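Local structure of putative surface-anchored fimbrial subunit (3HR6) at residues A[161-166]-A[304-309]; A[365-370]-A[412-417]. The protein probably polymerises as the major subunit that forms the shaft of a surface pilus, built from tandem Ig-like modules, with a bound calcium ion and stabilising isopeptide and disulfide bonds. All blocks are in the same frame, centred on the assembly; numbering follows the deposited sequence.

Interaction 1: A[161-166]-A[304-309]; sequences FSVGEN and SKFGQI. With CA (calcium ion), chain B.
Phe161 and Phe306 carry a buried contact of ring edges against polar and backbone atoms, joining the calcium-binding loop between strands 148-152 and 166-174 to the long strand 302-315. Phe306 brings its rim to the loop backbone: CZ comes 3.6 Å from Phe161 O, which lies near the ring plane and is a buried oxygen with no hydrogen-bond partner in the model. CE2 of the same ring reaches Ser162 CA at 4.1 Å, and Val163 CG2 adds a looser touch. The strand answers with Ser304, whose OG meets the edge of the Phe161 ring in plane, 3.4 Å from CE1. That hydroxyl is itself hydrogen-bonded to Thr371 OG1. Phe161 chi1 is 31°, off the staggered positions.

The strand pairs with 268-276 as well as with 361-375, so the loop packs where two of the tandem Ig-like modules probably join. Ser162 to Glu165 form a type II beta turn, closed by Glu165 N to Ser162 O; Gly164 takes the positive phi in it. Glu165, the last residue of the turn, bends at chi2 (-141°) and binds the calcium ion through OE1 at 2.6 Å, while OE2 accepts a bond from a metal-bound water at 2.6 Å. Asp153 OD1 and the carbonyl oxygens of Asp155, Gln158 and Gly160 also bind the ion.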
ATOM      1  N   PHE A 161      -4.518  10.590 -16.021  1.00 12.46           N
ATOM      2  CA  PHE A 161      -5.778   9.997 -15.583  1.00 12.57           C
ATOM      3  C   PHE A 161      -6.546  11.035 -14.800  1.00 12.03           C
ATOM      4  O   PHE A 161      -6.827  10.912 -13.613  1.00 12.26           O
ATOM      5  CB  PHE A 161      -5.602   8.681 -14.798  1.00 12.82           C
ATOM      6  CG  PHE A 161      -4.330   8.584 -13.997  1.00 13.83           C
ATOM      7  CD1 PHE A 161      -4.269   9.043 -12.683  1.00 12.31           C
ATOM      8  CD2 PHE A 161      -3.199   7.984 -14.542  1.00 13.20           C
ATOM      9  CE1 PHE A 161      -3.106   8.929 -11.959  1.00 12.50           C
ATOM     10  CE2 PHE A 161      -2.056   7.868 -13.791  1.00 14.11           C
ATOM     11  CZ  PHE A 161      -2.002   8.384 -12.516  1.00 12.92           C
ATOM     12  N   SER A 162      -6.930  12.086 -15.520  1.00 12.38           N
ATOM     13  CA  SER A 162      -7.812  13.093 -14.954  1.00 11.95           C
ATOM     14  C   SER A 162      -9.174  12.434 -14.601  1.00 11.32           C
ATOM     15  O   SER A 162      -9.527  11.322 -15.081  1.00 12.27           O
ATOM     16  CB  SER A 162      -8.016  14.191 -15.985  1.00 11.47           C
ATOM     17  OG  SER A 162      -6.907  15.052 -16.100  1.00 12.28           O
ATOM     18  N   VAL A 163      -9.943  13.087 -13.768  1.00 12.86           N
ATOM     19  CA  VAL A 163     -11.266  12.610 -13.411  1.00 13.40           C
ATOM     20  C   VAL A 163     -12.030  12.283 -14.698  1.00 12.84           C
ATOM     21  O   VAL A 163     -12.075  13.073 -15.637  1.00 13.86           O
ATOM     22  CB  VAL A 163     -12.044  13.693 -12.553  1.00 13.84           C
ATOM     23  CG1 VAL A 163     -13.526  13.291 -12.378  1.00 14.30           C
ATOM     24  CG2 VAL A 163     -11.323  13.859 -11.204  1.00 13.48           C
ATOM     25  N   GLY A 164     -12.565  11.086 -14.761  1.00 12.77           N
ATOM     26  CA  GLY A 164     -13.343  10.644 -15.888  1.00 14.34           C
ATOM     27  C   GLY A 164     -12.613   9.595 -16.702  1.00 13.87           C
ATOM     28  O   GLY A 164     -13.207   8.972 -17.587  1.00 15.17           O
ATOM     29  N   GLU A 165     -11.345   9.399 -16.386  1.00 13.46           N
ATOM     30  CA  GLU A 165     -10.549   8.336 -16.982  1.00 14.28           C
ATOM     31  C   GLU A 165     -10.130   7.310 -15.908  1.00 14.55           C
ATOM     32  O   GLU A 165     -10.373   7.471 -14.724  1.00 13.26           O
ATOM     33  CB  GLU A 165      -9.275   8.950 -17.580  1.00 15.48           C
ATOM     34  CG  GLU A 165      -9.532   9.945 -18.725  1.00 15.88           C
ATOM     35  CD  GLU A 165      -8.492   9.817 -19.836  1.00 13.68           C
ATOM     36  OE1 GLU A 165      -7.290   9.884 -19.565  1.00 14.98           O
ATOM     37  OE2 GLU A 165      -8.895   9.672 -20.997  1.00 18.04           O
ATOM     38  N   ASN A 166      -9.491   6.246 -16.371  1.00 13.48           N
ATOM     39  CA  ASN A 166      -8.964   5.246 -15.484  1.00 14.32           C
ATOM     40  C   ASN A 166      -7.476   5.410 -15.202  1.00 13.82           C
ATOM     41  O   ASN A 166      -6.697   5.818 -16.048  1.00 13.62           O
ATOM     42  CB  ASN A 166      -9.185   3.867 -16.063  1.00 14.02           C
ATOM     43  CG  ASN A 166     -10.636   3.571 -16.322  1.00 14.44           C
ATOM     44  OD1 ASN A 166     -11.489   3.719 -15.450  1.00 14.91           O
ATOM     45  ND2 ASN A 166     -10.942   3.180 -17.555  1.00 22.10           N
ATOM     46  N   SER A 304      -0.442  10.999  -6.958  1.00 12.52           N
ATOM     47  CA  SER A 304      -0.752  11.699  -8.196  1.00 13.36           C
ATOM     48  C   SER A 304      -1.358  13.039  -7.864  1.00 13.51           C
ATOM     49  O   SER A 304      -2.216  13.131  -7.001  1.00 13.08           O
ATOM     50  CB  SER A 304      -1.705  10.858  -9.035  1.00 13.03           C
ATOM     51  OG  SER A 304      -1.047   9.647  -9.403  1.00 11.38           O
ATOM     52  N   LYS A 305      -0.880  14.089  -8.524  1.00 13.15           N
ATOM     53  CA  LYS A 305      -1.190  15.451  -8.141  1.00 11.52           C
ATOM     54  C   LYS A 305      -2.236  16.034  -9.082  1.00 11.47           C
ATOM     55  O   LYS A 305      -2.112  15.898 -10.283  1.00 13.11           O
ATOM     56  CB  LYS A 305       0.088  16.269  -8.232  1.00 11.80           C
ATOM     57  CG  LYS A 305       1.305  15.627  -7.563  1.00 11.17           C
ATOM     58  CD  LYS A 305       1.091  15.423  -6.069  1.00 11.40           C
ATOM     59  CE  LYS A 305       2.365  14.895  -5.432  1.00 12.09           C
ATOM     60  NZ  LYS A 305       2.239  14.719  -3.965  1.00 11.43           N
ATOM     61  N   PHE A 306      -3.219  16.710  -8.499  1.00 12.03           N
ATOM     62  CA  PHE A 306      -4.347  17.226  -9.260  1.00 11.63           C
ATOM     63  C   PHE A 306      -4.415  18.715  -9.133  1.00 11.55           C
ATOM     64  O   PHE A 306      -3.917  19.318  -8.190  1.00 11.76           O
ATOM     65  CB  PHE A 306      -5.665  16.585  -8.821  1.00 12.16           C
ATOM     66  CG  PHE A 306      -5.870  15.208  -9.395  1.00 14.38           C
ATOM     67  CD1 PHE A 306      -5.095  14.131  -8.965  1.00 13.05           C
ATOM     68  CD2 PHE A 306      -6.781  15.002 -10.407  1.00 13.59           C
ATOM     69  CE1 PHE A 306      -5.273  12.866  -9.532  1.00 15.22           C
ATOM     70  CE2 PHE A 306      -6.965  13.740 -10.953  1.00 14.90           C
ATOM     71  CZ  PHE A 306      -6.202  12.680 -10.539  1.00 14.85           C
ATOM     72  N   GLY A 307      -5.057  19.311 -10.142  1.00 11.29           N
ATOM     73  CA  GLY A 307      -5.243  20.763 -10.151  1.00 11.75           C
ATOM     74  C   GLY A 307      -6.598  21.152 -10.689  1.00 12.28           C
ATOM     75  O   GLY A 307      -7.359  20.341 -11.197  1.00 11.70           O
ATOM     76  N   GLN A 308      -6.912  22.407 -10.509  1.00 10.44           N
ATOM     77  CA  GLN A 308      -8.239  22.943 -10.816  1.00 11.41           C
ATOM     78  C   GLN A 308      -8.082  24.387 -11.300  1.00 11.44           C
ATOM     79  O   GLN A 308      -7.392  25.170 -10.685  1.00 11.64           O
ATOM     80  CB  GLN A 308      -9.040  22.962  -9.519  1.00 13.08           C
ATOM     81  CG  GLN A 308     -10.380  23.600  -9.603  1.00 14.16           C
ATOM     82  CD  GLN A 308     -11.165  23.383  -8.337  1.00 14.60           C
ATOM     83  OE1 GLN A 308     -11.935  22.418  -8.254  1.00 15.32           O
ATOM     84  NE2 GLN A 308     -10.978  24.267  -7.345  1.00 16.02           N
ATOM     85  N   ILE A 309      -8.759  24.711 -12.394  1.00 11.64           N
ATOM     86  CA  ILE A 309      -8.724  26.036 -13.014  1.00 11.19           C
ATOM     87  C   ILE A 309     -10.081  26.657 -12.763  1.00 11.02           C
ATOM     88  O   ILE A 309     -11.092  26.047 -13.014  1.00 10.92           O
ATOM     89  CB  ILE A 309      -8.462  25.935 -14.521  1.00 11.77           C
ATOM     90  CG1 ILE A 309      -7.045  25.423 -14.766  1.00 12.33           C
ATOM     91  CG2 ILE A 309      -8.618  27.303 -15.177  1.00 12.32           C
ATOM     92  CD1 ILE A 309      -6.837  24.962 -16.188  1.00 13.48           C
TER
HETATM   93 CA    CA B   1      -5.128   8.654 -20.149  1.00 20.60          CA
HETATM   94  O   HOH W   1      -6.856   8.610 -22.106  1.00 17.28           O
HETATM   95  O   HOH W   2      -6.669   6.874 -18.966  1.00 15.65           O

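Interaction 2: A[365-370]-A[412-417]; sequences SGIHLG and VKLEAN
Leu369, on strand 361-375, packs into the loop that follows strand 410-412 and is met there by Leu414 and Ala416 in a buried, mostly apolar contact in which Leu369 also touches the loop backbone. The contact starts at the root of the side chain, where Leu369 CB lies 4.1 Å from Ala416 CB. Its chi1 (-63°) sets CG anti to the carbonyl carbon; beyond CG the two methyls part, CD1 going to Ala416 and CD2 to Leu414, two residues apart in the loop. CD1 lies 3.8 Å from Ala416 CB and also rests against the backbone at Glu415 C. CD2 turns to Leu414, touching its carbonyl O at 3.6 Å and its CD2 at 3.9 Å; the two leucine side chains cross at about a right angle. Leu414 has CG anti to the backbone N (chi1 -164°), and its CD2 serves two partners, since Ile367 CD1 comes within 3.6 Å of it while the two side chains cross obliquely.

Residues 414 to 416 run extended, so their side chains alternate: Leu414 and Ala416 direct CB at the strand, whereas Glu415 between them points its CB away and is exposed. From the strand, Ile367 and Leu369 both point CB at the loop. The arrangement is consistent with a loop helping to close the core of the C-terminal Ig-like module. Phe392 on strand 391-398 touches Ile367, Leu369 and Leu414, and Val424 on strand 424-432 touches both leucines; the contact thus lies between the sheet holding strands 302-315, 361-375 and 424-432 and the one holding 391-398 and 410-412.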
ATOM      1  N   SER A 365     -12.213  21.124 -12.957  1.00 11.27           N
ATOM      2  CA  SER A 365     -11.681  20.366 -11.819  0.50 11.77           C
ATOM      3  C   SER A 365     -11.159  19.016 -12.251  1.00 11.96           C
ATOM      4  O   SER A 365     -11.546  18.484 -13.293  1.00 13.20           O
ATOM      5  CB  SER A 365     -12.759  20.111 -10.746  0.50 11.65           C
ATOM      6  OG  SER A 365     -13.462  21.282 -10.368  0.50 11.57           O
ATOM      7  N   GLY A 366     -10.306  18.438 -11.416  1.00 11.57           N
ATOM      8  CA  GLY A 366      -9.846  17.089 -11.633  1.00 11.73           C
ATOM      9  C   GLY A 366      -8.849  16.821 -12.723  1.00 11.70           C
ATOM     10  O   GLY A 366      -8.783  15.709 -13.318  1.00 12.23           O
ATOM     11  N   ILE A 367      -8.012  17.819 -12.963  1.00 10.85           N
ATOM     12  CA  ILE A 367      -6.950  17.760 -13.899  1.00 11.93           C
ATOM     13  C   ILE A 367      -5.784  17.017 -13.241  1.00 11.03           C
ATOM     14  O   ILE A 367      -5.173  17.536 -12.299  1.00 12.24           O
ATOM     15  CB  ILE A 367      -6.471  19.158 -14.350  1.00 10.85           C
ATOM     16  CG1 ILE A 367      -7.627  19.985 -14.961  1.00 12.81           C
ATOM     17  CG2 ILE A 367      -5.379  18.990 -15.343  1.00 10.81           C
ATOM     18  CD1 ILE A 367      -7.379  21.503 -15.011  1.00 13.14           C
ATOM     19  N   HIS A 368      -5.463  15.835 -13.756  1.00 11.59           N
ATOM     20  CA  HIS A 368      -4.307  15.083 -13.255  1.00 12.00           C
ATOM     21  C   HIS A 368      -3.064  15.670 -13.883  1.00 12.17           C
ATOM     22  O   HIS A 368      -2.881  15.660 -15.101  1.00 13.54           O
ATOM     23  CB  HIS A 368      -4.448  13.598 -13.587  1.00 11.11           C
ATOM     24  CG  HIS A 368      -3.194  12.817 -13.351  1.00 10.63           C
ATOM     25  ND1 HIS A 368      -2.696  11.868 -14.241  1.00 10.67           N
ATOM     26  CD2 HIS A 368      -2.312  12.854 -12.322  1.00 12.59           C
ATOM     27  CE1 HIS A 368      -1.595  11.343 -13.748  1.00 12.16           C
ATOM     28  NE2 HIS A 368      -1.310  11.958 -12.606  1.00 11.82           N
ATOM     29  N   LEU A 369      -2.175  16.201 -13.061  1.00 11.88           N
ATOM     30  CA  LEU A 369      -0.991  16.876 -13.534  1.00 11.53           C
ATOM     31  C   LEU A 369       0.238  15.995 -13.676  1.00 12.07           C
ATOM     32  O   LEU A 369       1.028  16.161 -14.578  1.00 13.32           O
ATOM     33  CB  LEU A 369      -0.683  18.012 -12.569  1.00 11.84           C
ATOM     34  CG  LEU A 369      -1.744  19.073 -12.485  1.00 12.97           C
ATOM     35  CD1 LEU A 369      -1.384  20.001 -11.349  1.00 11.89           C
ATOM     36  CD2 LEU A 369      -1.811  19.887 -13.771  1.00 13.82           C
ATOM     37  N   GLY A 370       0.366  15.029 -12.767  1.00 11.65           N
ATOM     38  CA  GLY A 370       1.537  14.173 -12.744  1.00 12.28           C
ATOM     39  C   GLY A 370       1.559  13.313 -11.506  1.00 11.62           C
ATOM     40  O   GLY A 370       0.638  13.397 -10.696  1.00 12.16           O
ATOM     41  N   VAL A 412      -2.687  29.325 -19.130  1.00 12.21           N
ATOM     42  CA  VAL A 412      -3.000  29.100 -17.740  1.00 12.59           C
ATOM     43  C   VAL A 412      -1.891  28.230 -17.165  1.00 13.46           C
ATOM     44  O   VAL A 412      -1.704  27.098 -17.607  1.00 13.67           O
ATOM     45  CB  VAL A 412      -4.389  28.461 -17.566  1.00 13.65           C
ATOM     46  CG1 VAL A 412      -4.691  28.174 -16.091  1.00 14.17           C
ATOM     47  CG2 VAL A 412      -5.470  29.351 -18.200  1.00 11.85           C
ATOM     48  N   LYS A 413      -1.138  28.782 -16.221  1.00 12.87           N
ATOM     49  CA  LYS A 413      -0.037  28.090 -15.535  0.50 13.78           C
ATOM     50  C   LYS A 413      -0.620  27.162 -14.477  1.00 14.30           C
ATOM     51  O   LYS A 413      -1.193  27.636 -13.486  1.00 15.27           O
ATOM     52  CB  LYS A 413       0.904  29.106 -14.863  0.50 14.38           C
ATOM     53  CG  LYS A 413       1.681  30.021 -15.830  0.50 14.82           C
ATOM     54  CD  LYS A 413       2.347  31.207 -15.121  0.50 17.45           C
ATOM     55  CE  LYS A 413       3.642  31.670 -15.820  0.50 17.36           C
ATOM     56  NZ  LYS A 413       4.223  32.939 -15.260  0.50 19.22           N
ATOM     57  N   LEU A 414      -0.519  25.862 -14.706  1.00 12.70           N
ATOM     58  CA  LEU A 414      -1.037  24.863 -13.801  1.00 11.75           C
ATOM     59  C   LEU A 414      -0.132  23.666 -13.863  1.00 12.41           C
ATOM     60  O   LEU A 414      -0.161  22.932 -14.832  1.00 12.74           O
ATOM     61  CB  LEU A 414      -2.457  24.477 -14.225  1.00 11.40           C
ATOM     62  CG  LEU A 414      -3.183  23.740 -13.109  1.00 10.62           C
ATOM     63  CD1 LEU A 414      -3.704  24.760 -12.053  1.00 11.54           C
ATOM     64  CD2 LEU A 414      -4.261  22.867 -13.698  1.00 13.18           C
ATOM     65  N   GLU A 415       0.665  23.466 -12.824  1.00 12.43           N
ATOM     66  CA  GLU A 415       1.626  22.375 -12.820  1.00 13.25           C
ATOM     67  C   GLU A 415       1.912  21.965 -11.385  1.00 13.06           C
ATOM     68  O   GLU A 415       1.677  22.730 -10.428  1.00 13.59           O
ATOM     69  CB  GLU A 415       2.906  22.762 -13.558  1.00 14.85           C
ATOM     70  CG  GLU A 415       3.733  23.761 -12.846  1.00 17.74           C
ATOM     71  CD  GLU A 415       5.004  24.104 -13.605  1.00 25.40           C
ATOM     72  OE1 GLU A 415       4.941  24.298 -14.852  1.00 28.69           O
ATOM     73  OE2 GLU A 415       6.057  24.208 -12.922  1.00 28.20           O
ATOM     74  N   ALA A 416       2.457  20.774 -11.226  1.00 13.05           N
ATOM     75  CA  ALA A 416       2.807  20.257  -9.922  1.00 11.86           C
ATOM     76  C   ALA A 416       4.232  19.781  -9.977  1.00 11.86           C
ATOM     77  O   ALA A 416       4.867  19.780 -11.030  1.00 13.14           O
ATOM     78  CB  ALA A 416       1.860  19.105  -9.524  1.00 11.89           C
ATOM     79  N   ASN A 417       4.750  19.396  -8.827  1.00 11.94           N
ATOM     80  CA  ASN A 417       6.095  18.869  -8.747  1.00 12.82           C
ATOM     81  C   ASN A 417       6.177  17.927  -7.553  1.00 12.26           C
ATOM     82  O   ASN A 417       5.170  17.672  -6.883  1.00 10.91           O
ATOM     83  CB  ASN A 417       7.087  20.025  -8.679  1.00 13.75           C
ATOM     84  CG  ASN A 417       6.857  20.907  -7.493  1.00 14.21           C
ATOM     85  OD1 ASN A 417       6.974  20.450  -6.351  1.00 16.41           O
ATOM     86  ND2 ASN A 417       6.522  22.177  -7.745  1.00 17.38           N
TER

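In the fold
Interactions 1 and 2 have centres about 8 Å apart and meet through adjacent antiparallel strands, 302-315 and 361-375. Lys305 is the seam: its N lies 2.7 Å from Gly370 O and its O 2.8 Å from Leu369 N, both probable hydrogen bonds. His368 faces the calcium loop, stacking on the Phe161 ring and bonding Phe161 N through ND1, while its backbone N bonds Ser162 OG; its neighbours Ile367 and Leu369 serve interaction 2. Strand 361-375 therefore contributes to both the module core and the packing of the metal loop. The calcium ion belongs to interaction 1, with the side chain of Ile367 about 11 Å from it.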